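Local atomic coordinates of secreted effector protein SifA (Salmonella typhimurium, PDB entry 3CXB), a protein that acts as a secreted virulence effector required for endosomal tubulation and formation of Salmonella-induced filaments in host epithelial cells, and interacts with host PLEKHM2. Residues S212-T217 with Q232-E237; H222-S227 with T320-S325; M239-L244 with Q311-E316. All coordinates share one frame; numbering follows the deposited sequence.

Contact 1 of 3, residues S212-T217 with Q232-E237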
loop_
_atom_site.group_PDB
_atom_site.type_symbol
_atom_site.label_atom_id
_atom_site.label_comp_id
_atom_site.label_asym_id
_atom_site.label_seq_id
_atom_site.Cartn_x
_atom_site.Cartn_y
_atom_site.Cartn_z
ATOM N N SER A 212 9.569 12.226 -10.702
ATOM C CA SER A 212 10.134 11.064 -11.380
ATOM C C SER A 212 9.256 10.776 -12.595
ATOM O O SER A 212 9.749 10.706 -13.724
ATOM C CB SER A 212 10.157 9.865 -10.445
ATOM O OG SER A 212 10.722 10.241 -9.206
ATOM N N GLY A 213 7.954 10.630 -12.367
ATOM C CA GLY A 213 7.058 10.372 -13.476
ATOM C C GLY A 213 7.273 11.329 -14.643
ATOM O O GLY A 213 7.268 10.925 -15.805
ATOM N N ILE A 214 7.469 12.608 -14.340
ATOM C CA ILE A 214 7.664 13.599 -15.385
ATOM C C ILE A 214 8.935 13.303 -16.154
ATOM O O ILE A 214 8.902 13.058 -17.357
ATOM C CB ILE A 214 7.767 15.035 -14.805
ATOM C CG1 ILE A 214 6.516 15.357 -13.986
ATOM C CG2 ILE A 214 7.905 16.059 -15.941
ATOM C CD1 ILE A 214 5.234 15.259 -14.793
ATOM N N GLU A 215 10.056 13.324 -15.447
ATOM C CA GLU A 215 11.355 13.079 -16.056
ATOM C C GLU A 215 11.400 11.739 -16.797
ATOM O O GLU A 215 12.078 11.605 -17.814
ATOM C CB GLU A 215 12.438 13.115 -14.979
ATOM C CG GLU A 215 12.484 14.411 -14.189
ATOM C CD GLU A 215 13.481 14.356 -13.048
ATOM O OE1 GLU A 215 13.384 13.424 -12.209
ATOM O OE2 GLU A 215 14.360 15.246 -12.986
ATOM N N LYS A 216 10.667 10.757 -16.283
ATOM C CA LYS A 216 10.619 9.435 -16.885
ATOM C C LYS A 216 9.948 9.439 -18.260
ATOM O O LYS A 216 10.543 9.023 -19.254
ATOM C CB LYS A 216 9.878 8.471 -15.950
ATOM C CG LYS A 216 9.771 7.040 -16.471
ATOM C CD LYS A 216 9.058 6.125 -15.483
ATOM C CE LYS A 216 8.983 4.684 -15.997
ATOM N NZ LYS A 216 8.226 3.789 -15.065
ATOM N N THR A 217 8.704 9.900 -18.307
ATOM C CA THR A 217 7.955 9.955 -19.550
ATOM C C THR A 217 8.671 10.833 -20.582
ATOM O O THR A 217 8.576 10.592 -21.788
ATOM C CB THR A 217 6.531 10.507 -19.299
ATOM O OG1 THR A 217 5.867 9.694 -18.331
ATOM C CG2 THR A 217 5.707 10.501 -20.584
ATOM N N GLN A 232 6.838 21.627 -16.333
ATOM C CA GLN A 232 6.542 22.274 -15.062
ATOM C C GLN A 232 5.038 22.410 -14.866
ATOM O O GLN A 232 4.535 22.313 -13.744
ATOM C CB GLN A 232 7.221 23.643 -14.971
ATOM C CG GLN A 232 7.272 24.184 -13.543
ATOM C CD GLN A 232 8.056 23.278 -12.600
ATOM O OE1 GLN A 232 7.946 22.053 -12.664
ATOM N NE2 GLN A 232 8.843 23.879 -11.713
ATOM N N ASN A 233 4.319 22.624 -15.961
ATOM C CA ASN A 233 2.881 22.743 -15.871
ATOM C C ASN A 233 2.307 21.432 -15.334
ATOM O O ASN A 233 1.449 21.439 -14.456
ATOM C CB ASN A 233 2.293 23.087 -17.243
ATOM C CG ASN A 233 2.356 24.588 -17.553
ATOM O OD1 ASN A 233 3.377 25.248 -17.323
ATOM N ND2 ASN A 233 1.259 25.127 -18.080
ATOM N N ALA A 234 2.803 20.305 -15.834
ATOM C CA ALA A 234 2.315 19.011 -15.373
ATOM C C ALA A 234 2.600 18.860 -13.883
ATOM O O ALA A 234 1.712 18.501 -13.101
ATOM C CB ALA A 234 2.984 17.865 -16.163
ATOM N N PHE A 235 3.840 19.134 -13.489
ATOM C CA PHE A 235 4.209 19.032 -12.083
ATOM C C PHE A 235 3.319 19.868 -11.153
ATOM O O PHE A 235 2.929 19.407 -10.081
ATOM C CB PHE A 235 5.634 19.483 -11.838
ATOM C CG PHE A 235 5.987 19.513 -10.383
ATOM C CD1 PHE A 235 6.366 18.343 -9.726
ATOM C CD2 PHE A 235 5.905 20.703 -9.653
ATOM C CE1 PHE A 235 6.670 18.355 -8.367
ATOM C CE2 PHE A 235 6.209 20.721 -8.281
ATOM C CZ PHE A 235 6.590 19.547 -7.641
ATOM N N LEU A 236 3.031 21.106 -11.540
ATOM C CA LEU A 236 2.200 21.977 -10.720
ATOM C C LEU A 236 0.738 21.565 -10.741
ATOM O O LEU A 236 0.034 21.700 -9.730
ATOM C CB LEU A 236 2.309 23.430 -11.199
ATOM C CG LEU A 236 3.707 24.057 -11.213
ATOM C CD1 LEU A 236 3.609 25.437 -11.836
ATOM C CD2 LEU A 236 4.290 24.134 -9.818
ATOM N N GLU A 237 0.294 21.067 -11.894
ATOM C CA GLU A 237 -1.083 20.645 -12.091
ATOM C C GLU A 237 -1.394 19.401 -11.262
ATOM O O GLU A 237 -2.380 19.370 -10.524
ATOM C CB GLU A 237 -1.332 20.365 -13.576
ATOM C CG GLU A 237 -2.790 20.389 -13.986
ATOM C CD GLU A 237 -3.132 21.602 -14.831
ATOM O OE1 GLU A 237 -4.340 21.873 -15.019
ATOM O OE2 GLU A 237 -2.197 22.279 -15.315
#
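The carbonyl oxygen of G213, in the turn that carries I214 against A234, is gripped twice by a single residue. T217 N makes the regular helical bond to G213 O at 3.1 Å, and the hydroxyl T217 OG1 donates to the same oxygen, G213 O, over an equal 3.1 Å. The two donors come from opposite faces of the carbonyl plane, the hydroxyl tilted 25° out of that plane. T217 thus uses its hydroxyl within its own helix, and no hydrogen bond crosses to 232-237. Helices 197-220 and 228-241 follow one another through a short loop as a helical hairpin; T217 faces helix 307-324, touching E315 and T319, while I214 faces helix 228-241. The touch between the two consecutive helices is apolar. I214 places CG1 beside its backbone N, opposite the carbonyl carbon (chi1 -57°), and the branch ends with CD1 on the methyl CB of A234 at 3.7 Å. The same CD1 lies 4.3 Å from F235 N, flanking the helix backbone itself. F235 contributes little with its ring here: swung anti to the backbone N (chi1 174°), it leaves the I214 turn and packs against A207, I210 and Q211, earlier on helix 197-220.

Contact 2 of 3, residues H222-S227 with T320-S325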
loop_
_atom_site.group_PDB
_atom_site.type_symbol
_atom_site.label_atom_id
_atom_site.label_comp_id
_atom_site.label_asym_id
_atom_site.label_seq_id
_atom_site.Cartn_x
_atom_site.Cartn_y
_atom_site.Cartn_z
ATOM N N HIS A 222 11.512 11.130 -25.687
ATOM C CA HIS A 222 12.543 12.065 -26.128
ATOM C C HIS A 222 12.354 12.528 -27.571
ATOM O O HIS A 222 12.533 13.709 -27.876
ATOM C CB HIS A 222 13.935 11.446 -25.960
ATOM C CG HIS A 222 15.047 12.355 -26.381
ATOM N ND1 HIS A 222 14.834 13.659 -26.771
ATOM C CD2 HIS A 222 16.379 12.142 -26.498
ATOM C CE1 HIS A 222 15.984 14.211 -27.113
ATOM N NE2 HIS A 222 16.939 13.310 -26.956
ATOM N N HIS A 223 11.976 11.609 -28.454
ATOM C CA HIS A 223 11.767 11.971 -29.848
ATOM C C HIS A 223 10.741 13.081 -29.963
ATOM O O HIS A 223 10.705 13.805 -30.955
ATOM C CB HIS A 223 11.296 10.771 -30.661
ATOM C CG HIS A 223 9.910 10.320 -30.328
ATOM N ND1 HIS A 223 9.626 9.545 -29.223
ATOM C CD2 HIS A 223 8.732 10.523 -30.963
ATOM C CE1 HIS A 223 8.332 9.286 -29.195
ATOM N NE2 HIS A 223 7.766 9.868 -30.241
ATOM N N ALA A 224 9.884 13.188 -28.954
ATOM C CA ALA A 224 8.873 14.233 -28.919
ATOM C C ALA A 224 9.498 15.400 -28.154
ATOM O O ALA A 224 10.123 15.208 -27.113
ATOM C CB ALA A 224 7.636 13.737 -28.208
ATOM N N ASN A 225 9.356 16.608 -28.670
ATOM C CA ASN A 225 9.946 17.729 -27.981
ATOM C C ASN A 225 8.959 18.277 -26.969
ATOM O O ASN A 225 8.142 19.143 -27.293
ATOM C CB ASN A 225 10.350 18.818 -28.974
ATOM C CG ASN A 225 11.526 19.633 -28.488
ATOM O OD1 ASN A 225 12.029 20.501 -29.202
ATOM N ND2 ASN A 225 11.979 19.354 -27.267
ATOM N N ILE A 226 9.024 17.752 -25.748
ATOM C CA ILE A 226 8.151 18.194 -24.664
ATOM C C ILE A 226 8.875 19.293 -23.893
ATOM O O ILE A 226 9.792 19.031 -23.095
ATOM C CB ILE A 226 7.805 17.035 -23.718
ATOM C CG1 ILE A 226 6.987 15.987 -24.470
ATOM C CG2 ILE A 226 7.019 17.546 -22.527
ATOM C CD1 ILE A 226 6.505 14.842 -23.605
ATOM N N SER A 227 8.448 20.526 -24.158
ATOM C CA SER A 227 9.027 21.721 -23.555
ATOM C C SER A 227 9.174 21.576 -22.064
ATOM O O SER A 227 8.397 20.878 -21.431
ATOM C CB SER A 227 8.156 22.949 -23.850
ATOM O OG SER A 227 6.857 22.786 -23.324
ATOM N N THR A 320 -1.043 14.413 -21.613
ATOM C CA THR A 320 -2.295 15.080 -21.942
ATOM C C THR A 320 -2.059 16.578 -22.213
ATOM O O THR A 320 -2.617 17.162 -23.150
ATOM C CB THR A 320 -3.335 14.863 -20.803
ATOM O OG1 THR A 320 -4.617 15.338 -21.223
ATOM C CG2 THR A 320 -2.922 15.598 -19.546
ATOM N N LEU A 321 -1.218 17.206 -21.407
ATOM C CA LEU A 321 -0.943 18.607 -21.636
ATOM C C LEU A 321 -0.235 18.755 -22.977
ATOM O O LEU A 321 -0.649 19.556 -23.818
ATOM C CB LEU A 321 -0.074 19.186 -20.517
ATOM C CG LEU A 321 -0.777 19.503 -19.197
ATOM C CD1 LEU A 321 0.242 20.021 -18.175
ATOM C CD2 LEU A 321 -1.878 20.540 -19.448
ATOM N N HIS A 322 0.823 17.973 -23.185
ATOM C CA HIS A 322 1.581 18.043 -24.429
ATOM C C HIS A 322 0.708 17.942 -25.676
ATOM O O HIS A 322 0.816 18.766 -26.580
ATOM C CB HIS A 322 2.637 16.949 -24.490
ATOM C CG HIS A 322 3.531 17.058 -25.683
ATOM N ND1 HIS A 322 4.419 16.069 -26.041
ATOM C CD2 HIS A 322 3.686 18.048 -26.593
ATOM C CE1 HIS A 322 5.082 16.443 -27.121
ATOM N NE2 HIS A 322 4.656 17.640 -27.476
ATOM N N VAL A 323 -0.145 16.924 -25.721
ATOM C CA VAL A 323 -1.034 16.727 -26.854
ATOM C C VAL A 323 -2.019 17.884 -26.985
ATOM O O VAL A 323 -2.684 18.038 -28.011
ATOM C CB VAL A 323 -1.818 15.416 -26.707
ATOM C CG1 VAL A 323 -2.781 15.233 -27.892
ATOM C CG2 VAL A 323 -0.836 14.250 -26.606
ATOM N N ARG A 324 -2.110 18.696 -25.940
ATOM C CA ARG A 324 -3.005 19.838 -25.953
ATOM C C ARG A 324 -2.301 21.023 -26.611
ATOM O O ARG A 324 -2.918 21.782 -27.361
ATOM C CB ARG A 324 -3.425 20.179 -24.521
ATOM C CG ARG A 324 -4.676 21.035 -24.415
ATOM C CD ARG A 324 -5.252 20.987 -23.004
ATOM N NE ARG A 324 -6.557 21.637 -22.919
ATOM C CZ ARG A 324 -7.338 21.613 -21.844
ATOM N NH1 ARG A 324 -6.949 20.969 -20.752
ATOM N NH2 ARG A 324 -8.511 22.230 -21.859
ATOM N N SER A 325 -1.007 21.173 -26.343
ATOM C CA SER A 325 -0.218 22.262 -26.918
ATOM C C SER A 325 0.115 21.957 -28.377
ATOM O O SER A 325 0.873 22.678 -29.023
ATOM C CB SER A 325 1.080 22.450 -26.131
ATOM O OG SER A 325 1.940 21.338 -26.311
#
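The loop joining helices 197-220 and 228-241 meets the last turn of helix 307-324 here, and one imidazole, that of H322, lies in the join with A224, N225 and I226 around it. The loop is short: N225 is the centre of an inverse gamma turn, closed by a weak bond from I226 N to A224 O at 3.1 Å, and S227 then takes the N-cap position of helix 228-241, where its hydroxyl also bonds T230. The ring of H322 reaches the loop because CG stands anti to the backbone N (chi1 -174°), which carries the imidazole toward it. Its surroundings differ from side to side. I226 lies over one face with its CB, and its CG1 branch runs obliquely across to ND1 and CE1; the closest separations modelled there are too short to be taken literally at this resolution. At the edge, near the ring plane, the methyl CB of A224 lies 3.9 Å from H322 CE1. N225 O approaches obliquely, 3.8 Å from H322 NE2, and no hydrogen bond forms between them. The helix ends beside the ring: R324 N and S325 N both turn to L321 O, and S325 OG, which lies at the ring's edge, donates to H322 O at 2.8 Å. L321, next to H322, packs on T230, N233 and A234 of helix 228-241. Between loop and helix end the attachment therefore rests on dispersion and shape, with no hydrogen bond across it; aliphatic carbon over the ring and a carbonyl oxygen near NE2 would push the ionisation of H322 in opposite senses, so its charge state cannot be judged from this contact.

Contact 3 of 3, residues M239-L244 with Q311-E316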
loop_
_atom_site.group_PDB
_atom_site.type_symbol
_atom_site.label_atom_id
_atom_site.label_comp_id
_atom_site.label_asym_id
_atom_site.label_seq_id
_atom_site.Cartn_x
_atom_site.Cartn_y
_atom_site.Cartn_z
ATOM N N MET A 239 0.289 18.316 -8.727
ATOM C CA MET A 239 0.448 18.672 -7.317
ATOM C C MET A 239 -0.847 19.332 -6.852
ATOM O O MET A 239 -1.324 19.092 -5.741
ATOM C CB MET A 239 1.586 19.670 -7.123
ATOM C CG MET A 239 2.969 19.091 -7.180
ATOM S SD MET A 239 3.302 18.128 -5.729
ATOM C CE MET A 239 4.063 19.324 -4.670
ATOM N N ALA A 240 -1.420 20.163 -7.718
ATOM C CA ALA A 240 -2.641 20.858 -7.365
ATOM C C ALA A 240 -3.778 19.887 -7.169
ATOM O O ALA A 240 -4.459 19.938 -6.155
ATOM C CB ALA A 240 -2.999 21.882 -8.425
ATOM N N MET A 241 -3.988 18.999 -8.129
ATOM C CA MET A 241 -5.070 18.038 -8.011
ATOM C C MET A 241 -4.983 17.214 -6.734
ATOM O O MET A 241 -6.000 16.827 -6.174
ATOM C CB MET A 241 -5.079 17.111 -9.218
ATOM C CG MET A 241 -5.884 17.631 -10.376
ATOM S SD MET A 241 -5.653 16.615 -11.849
ATOM C CE MET A 241 -4.759 17.798 -12.889
ATOM N N CYS A 242 -3.765 16.942 -6.282
ATOM C CA CYS A 242 -3.564 16.157 -5.071
ATOM C C CYS A 242 -3.703 17.024 -3.843
ATOM O O CYS A 242 -3.634 16.534 -2.717
ATOM C CB CYS A 242 -2.193 15.500 -5.087
ATOM S SG CYS A 242 -2.029 14.377 -6.465
ATOM N N GLY A 243 -3.874 18.322 -4.077
ATOM C CA GLY A 243 -4.061 19.270 -2.996
ATOM C C GLY A 243 -2.824 19.735 -2.270
ATOM O O GLY A 243 -2.825 20.831 -1.724
ATOM N N LEU A 244 -1.777 18.918 -2.257
ATOM C CA LEU A 244 -0.543 19.267 -1.566
ATOM C C LEU A 244 0.218 20.411 -2.210
ATOM O O LEU A 244 0.151 20.601 -3.420
ATOM C CB LEU A 244 0.365 18.040 -1.466
ATOM C CG LEU A 244 0.213 17.229 -0.173
ATOM C CD1 LEU A 244 -1.269 16.979 0.134
ATOM C CD2 LEU A 244 0.981 15.920 -0.304
ATOM N N GLN A 311 2.256 8.776 -9.416
ATOM C CA GLN A 311 3.278 8.913 -10.442
ATOM C C GLN A 311 2.658 8.738 -11.818
ATOM O O GLN A 311 3.034 9.431 -12.757
ATOM C CB GLN A 311 4.378 7.876 -10.250
ATOM C CG GLN A 311 5.602 8.126 -11.119
ATOM C CD GLN A 311 6.700 7.102 -10.889
ATOM O OE1 GLN A 311 6.550 5.937 -11.240
ATOM N NE2 GLN A 311 7.801 7.532 -10.289
ATOM N N LYS A 312 1.697 7.825 -11.937
ATOM C CA LYS A 312 1.062 7.577 -13.227
ATOM C C LYS A 312 0.212 8.722 -13.692
ATOM O O LYS A 312 0.318 9.127 -14.847
ATOM C CB LYS A 312 0.194 6.317 -13.203
ATOM C CG LYS A 312 0.974 5.021 -13.110
ATOM C CD LYS A 312 0.042 3.812 -13.106
ATOM C CE LYS A 312 0.802 2.509 -12.848
ATOM N NZ LYS A 312 -0.095 1.318 -12.912
ATOM N N MET A 313 -0.630 9.251 -12.807
ATOM C CA MET A 313 -1.494 10.348 -13.208
ATOM C C MET A 313 -0.626 11.540 -13.603
ATOM O O MET A 313 -1.000 12.357 -14.453
ATOM C CB MET A 313 -2.479 10.705 -12.098
ATOM C CG MET A 313 -1.877 11.275 -10.863
ATOM S SD MET A 313 -3.192 11.645 -9.667
ATOM C CE MET A 313 -3.782 13.210 -10.270
ATOM N N ALA A 314 0.554 11.617 -12.999
ATOM C CA ALA A 314 1.483 12.673 -13.343
ATOM C C ALA A 314 1.961 12.415 -14.774
ATOM O O ALA A 314 1.999 13.317 -15.592
ATOM C CB ALA A 314 2.675 12.685 -12.377
ATOM N N GLU A 315 2.317 11.180 -15.079
ATOM C CA GLU A 315 2.769 10.856 -16.416
ATOM C C GLU A 315 1.668 11.156 -17.426
ATOM O O GLU A 315 1.939 11.605 -18.536
ATOM C CB GLU A 315 3.151 9.372 -16.489
ATOM C CG GLU A 315 4.346 9.047 -15.629
ATOM C CD GLU A 315 4.534 7.570 -15.401
ATOM O OE1 GLU A 315 5.478 7.220 -14.673
ATOM O OE2 GLU A 315 3.751 6.756 -15.934
ATOM N N GLU A 316 0.423 10.923 -17.028
ATOM C CA GLU A 316 -0.695 11.132 -17.931
ATOM C C GLU A 316 -0.979 12.599 -18.096
ATOM O O GLU A 316 -1.532 13.015 -19.109
ATOM C CB GLU A 316 -1.938 10.399 -17.422
ATOM C CG GLU A 316 -1.852 8.879 -17.466
ATOM C CD GLU A 316 -3.080 8.239 -16.860
ATOM O OE1 GLU A 316 -4.200 8.614 -17.271
ATOM O OE2 GLU A 316 -2.938 7.369 -15.975
#
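M241 and C242 meet M313 without any flat group taking part: there is no ring face or edge to cover, and three sulfur-bearing side chains make the whole contact. The methyl CE of M313 is the meeting point, 4.2 Å from M241 SD and 4.3 Å from C242 SG. M313 holds CG between its backbone N and carbonyl carbon (chi1 67°), a crowded position, runs on extended, and bends at the last torsion (chi3 -81°), bringing CE within reach of both sulfurs. M241 bends at its own end as well, and the two thioether chains lie alongside, running in opposite senses. The segment 239-244 is where helix 228-241 gives out: G243 N bonds A240 O at 2.7 Å, and G243 then takes positive phi, a conformation that suits glycine. On the buried side M239 packs on A207 of helix 197-220. The contact thus joins the end of helix 228-241 to the middle of helix 307-324 near the surface. Thiol and thioether groups are soft and polarisable, and with no hydrogen bond crossing between the segments, their cohesion is dispersive and only weakly directional.

Overall arrangement
From the N-terminal side, the chain reaches helix 197-220, turns through the loop that includes 222-227, and enters helix 228-241; contact 1 closes this short loop, with 14 residues between its segments. Contact 2 opens inside that loop and closes only at the end of helix 307-324, so it crosses contact 1. Contact 3 opens after contact 1 has closed, in series with it, and is nested within the long loop closed by contact 2. Contacts 1 and 2 touch on helix 228-241 through N233 and A234, and contacts 1 and 3 where Q311 lies against S212 and G213. Together they tie three helices, the last one far along the sequence, into one group.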